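Polysaccharide biosynthesis protein CapD (Bacillus thuringiensis HD-771, PDB 6BWC) probably acts on UDP-N-acetylglucosamine as an NADP-dependent dehydratase of the short-chain dehydrogenase/reductase family, in the pathway to CMP-pseudaminic acid used in flagellin glycosylation. Local coordinates at residues C[82-87]-C[124-129]. The protein carries 2 engineered substitutions. Sequence-based numbering, arbitrary orientation.
Sequences VFHVAA and VVFTSS. With NAP (NADP nicotinamide-adenine-dinucleotide phosphate), chain N.
Val82, Phe83 and His84 pair in parallel with Val124, Val125 and Phe126, the strand axes 4.9 Å apart and 13° from parallel. Val125 N gives a nearly straight hydrogen bond to Val82 O (3.1 Å), and Val125 O receives one from His84 N. Further on the strands part, and the bond from Thr127 N to His84 O is weak at 3.4 Å.

Side chains alternate between the two faces of the sheet. Phe83 and Val125 share one, packed against Thr214 and Met218 of helix 207-220; a beta-branched residue and a flat ring fill such a layer without needing polar partners. Val82, Val124, His84 and Phe126 share the other, where the last three touch helix 98-118, Val82 lies against Ile13, and Val82 CB meets Val124 CG2 at 4.2 Å. His84 and Phe126 lie side by side, each with CG anti to its backbone N (chi1 171° in His84), which swings both rings the same way. CD2 of His84 comes closest to CD1 of Phe126, the ring planes inclined at 39° in neither a stack nor a T-shape. Histidine suits this buried place because its ring packs obliquely against the carbon ring of Phe126 while NE2 hydrogen-bonds to OG1 of Thr109.

Beyond the last bridge both segments meet the dinucleotide. Thr127 turns CG2 anti to its backbone N, laying the methyl against the nicotinamide ribose near O4D, while Val85 CG1 lies 3.5 Å from NAP C5D. Small Ala86 lets the adenosine half come close, its CB 3.4 Å from NAP C4A. Ser129 OG hydrogen-bonds to the sugar nucleotide at O4'. The paired strands of this Rossmann fold thus lead into the cofactor site, where Thr127, Ser128 and Ser129 bring polar groups beside small apolar residues 85-87. Ribose hydroxyl O3D lies within weak hydrogen-bonding range of the carbonyls of Val85 and Thr127, the latter also bonded by Lys143 NZ, consistent with holding the nicotinamide beside the bound UDP-N-acetylglucosamine.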
loop_
_atom_site.group_PDB
_atom_site.type_symbol
_atom_site.label_atom_id
_atom_site.label_comp_id
_atom_site.label_asym_id
_atom_site.label_seq_id
_atom_site.Cartn_x
_atom_site.Cartn_y
_atom_site.Cartn_z
ATOM N N VAL C 82 -3.487 -3.156 26.808
ATOM C CA VAL C 82 -3.129 -4.026 25.670
ATOM C C VAL C 82 -2.032 -5.047 26.078
ATOM O O VAL C 82 -0.950 -4.670 26.495
ATOM C CB VAL C 82 -2.650 -3.165 24.454
ATOM C CG1 VAL C 82 -2.257 -4.020 23.264
ATOM C CG2 VAL C 82 -3.735 -2.201 24.008
ATOM N N PHE C 83 -2.325 -6.333 25.949
ATOM C CA PHE C 83 -1.296 -7.368 26.038
ATOM C C PHE C 83 -0.923 -7.877 24.629
ATOM O O PHE C 83 -1.714 -8.619 24.013
ATOM C CB PHE C 83 -1.781 -8.568 26.877
ATOM C CG PHE C 83 -2.060 -8.263 28.318
ATOM C CD1 PHE C 83 -1.058 -8.384 29.273
ATOM C CD2 PHE C 83 -3.358 -7.932 28.742
ATOM C CE1 PHE C 83 -1.325 -8.152 30.621
ATOM C CE2 PHE C 83 -3.628 -7.697 30.090
ATOM C CZ PHE C 83 -2.607 -7.806 31.028
ATOM N N HIS C 84 0.277 -7.507 24.155
ATOM C CA HIS C 84 0.799 -7.940 22.839
ATOM C C HIS C 84 1.579 -9.281 22.953
ATOM O O HIS C 84 2.793 -9.338 23.128
ATOM C CB HIS C 84 1.585 -6.784 22.179
ATOM C CG HIS C 84 2.342 -7.146 20.925
ATOM N ND1 HIS C 84 1.955 -8.151 20.059
ATOM C CD2 HIS C 84 3.457 -6.597 20.383
ATOM C CE1 HIS C 84 2.816 -8.225 19.060
ATOM N NE2 HIS C 84 3.730 -7.288 19.229
ATOM N N VAL C 85 0.817 -10.363 22.812
ATOM C CA VAL C 85 1.268 -11.737 23.021
ATOM C C VAL C 85 1.344 -12.578 21.700
ATOM O O VAL C 85 1.916 -13.690 21.678
ATOM C CB VAL C 85 0.329 -12.395 24.054
ATOM C CG1 VAL C 85 0.954 -13.653 24.651
ATOM C CG2 VAL C 85 0.016 -11.407 25.169
ATOM N N ALA C 86 0.794 -12.049 20.593
ATOM C CA ALA C 86 0.982 -12.649 19.257
ATOM C C ALA C 86 2.419 -12.509 18.695
ATOM O O ALA C 86 3.106 -11.485 18.929
ATOM C CB ALA C 86 -0.038 -12.093 18.269
ATOM N N ALA C 87 2.829 -13.560 17.960
ATOM C CA ALA C 87 4.166 -13.721 17.342
ATOM C C ALA C 87 4.351 -15.114 16.747
ATOM O O ALA C 87 3.682 -16.084 17.109
ATOM C CB ALA C 87 5.294 -13.470 18.338
ATOM N N VAL C 124 0.795 -0.800 27.498
ATOM C CA VAL C 124 1.048 -1.950 26.646
ATOM C C VAL C 124 2.182 -2.752 27.248
ATOM O O VAL C 124 3.196 -2.179 27.659
ATOM C CB VAL C 124 1.529 -1.517 25.265
ATOM C CG1 VAL C 124 1.718 -2.730 24.351
ATOM C CG2 VAL C 124 0.560 -0.503 24.685
ATOM N N VAL C 125 2.011 -4.073 27.281
ATOM C CA VAL C 125 3.065 -5.003 27.682
ATOM C C VAL C 125 3.414 -5.870 26.493
ATOM O O VAL C 125 2.576 -6.624 26.019
ATOM C CB VAL C 125 2.622 -5.882 28.857
ATOM C CG1 VAL C 125 3.627 -6.999 29.114
ATOM C CG2 VAL C 125 2.447 -5.011 30.100
ATOM N N PHE C 126 4.639 -5.725 26.003
ATOM C CA PHE C 126 5.171 -6.609 24.983
ATOM C C PHE C 126 5.787 -7.835 25.665
ATOM O O PHE C 126 6.400 -7.753 26.752
ATOM C CB PHE C 126 6.216 -5.896 24.115
ATOM C CG PHE C 126 6.857 -6.789 23.080
ATOM C CD1 PHE C 126 6.077 -7.439 22.133
ATOM C CD2 PHE C 126 8.235 -6.967 23.039
ATOM C CE1 PHE C 126 6.642 -8.267 21.177
ATOM C CE2 PHE C 126 8.816 -7.795 22.090
ATOM C CZ PHE C 126 8.014 -8.453 21.164
ATOM N N THR C 127 5.641 -8.963 24.995
ATOM C CA THR C 127 6.061 -10.233 25.508
ATOM C C THR C 127 7.231 -10.689 24.638
ATOM O O THR C 127 7.036 -11.220 23.532
ATOM C CB THR C 127 4.839 -11.157 25.496
ATOM O OG1 THR C 127 4.164 -11.020 26.748
ATOM C CG2 THR C 127 5.192 -12.552 25.319
ATOM N N SER C 128 8.450 -10.436 25.135
ATOM C CA SER C 128 9.705 -10.828 24.446
ATOM C C SER C 128 10.145 -12.172 24.962
ATOM O O SER C 128 9.521 -12.717 25.874
ATOM C CB SER C 128 10.835 -9.814 24.689
ATOM O OG SER C 128 11.981 -10.128 23.918
ATOM N N SER C 129 11.220 -12.690 24.360
ATOM C CA SER C 129 11.931 -13.887 24.830
ATOM C C SER C 129 13.341 -13.552 25.318
ATOM O O SER C 129 13.903 -12.519 24.964
ATOM C CB SER C 129 12.048 -14.888 23.693
ATOM O OG SER C 129 12.975 -15.908 24.022
HETATM P PA NAP N . 1.198 -19.359 20.948
HETATM O O1A NAP N . 0.503 -20.425 21.746
HETATM O O2A NAP N . 1.644 -19.742 19.578
HETATM O O5B NAP N . 0.290 -18.053 20.868
HETATM C C5B NAP N . 0.372 -17.201 19.723
HETATM C C4B NAP N . -0.875 -16.325 19.655
HETATM O O4B NAP N . -0.783 -15.310 18.657
HETATM C C3B NAP N . -2.067 -17.154 19.256
HETATM O O3B NAP N . -3.169 -16.538 19.916
HETATM C C2B NAP N . -2.108 -16.998 17.758
HETATM O O2B NAP N . -3.396 -17.358 17.306
HETATM C C1B NAP N . -1.731 -15.524 17.603
HETATM N N9A NAP N . -1.111 -15.024 16.328
HETATM C C8A NAP N . -0.074 -15.521 15.592
HETATM N N7A NAP N . 0.209 -14.734 14.498
HETATM C C5A NAP N . -0.657 -13.706 14.535
HETATM C C6A NAP N . -0.961 -12.504 13.718
HETATM N N6A NAP N . -0.271 -12.208 12.608
HETATM N N1A NAP N . -1.951 -11.688 14.116
HETATM C C2A NAP N . -2.683 -11.927 15.218
HETATM N N3A NAP N . -2.479 -12.995 16.004
HETATM C C4A NAP N . -1.507 -13.902 15.731
HETATM O O3 NAP N . 2.458 -18.728 21.734
HETATM P PN NAP N . 2.681 -18.612 23.336
HETATM O O1N NAP N . 1.390 -18.268 24.065
HETATM O O2N NAP N . 3.526 -19.765 23.781
HETATM O O5D NAP N . 3.688 -17.385 23.418
HETATM C C5D NAP N . 3.168 -16.080 23.474
HETATM C C4D NAP N . 4.303 -15.062 23.412
HETATM O O4D NAP N . 5.305 -15.465 24.356
HETATM C C3D NAP N . 5.020 -14.858 22.066
HETATM O O3D NAP N . 5.131 -13.454 21.821
HETATM C C2D NAP N . 6.390 -15.470 22.244
HETATM O O2D NAP N . 7.407 -14.770 21.519
HETATM C C1D NAP N . 6.599 -15.347 23.754
HETATM N N1N NAP N . 7.503 -16.345 24.338
HETATM C C2N NAP N . 7.061 -17.606 24.465
HETATM C C3N NAP N . 7.822 -18.628 25.004
HETATM C C7N NAP N . 7.339 -20.033 25.112
HETATM O O7N NAP N . 8.151 -20.902 25.435
HETATM N N7N NAP N . 6.073 -20.363 24.843
HETATM C C4N NAP N . 9.183 -18.315 25.508
HETATM C C5N NAP N . 9.568 -16.914 25.311
HETATM C C6N NAP N . 8.713 -15.976 24.758
HETATM P P2B NAP N . -3.683 -17.696 15.756
HETATM O O1X NAP N . -5.069 -18.298 15.893
HETATM O O2X NAP N . -3.741 -16.362 15.041
HETATM O O3X NAP N . -2.554 -18.640 15.279
#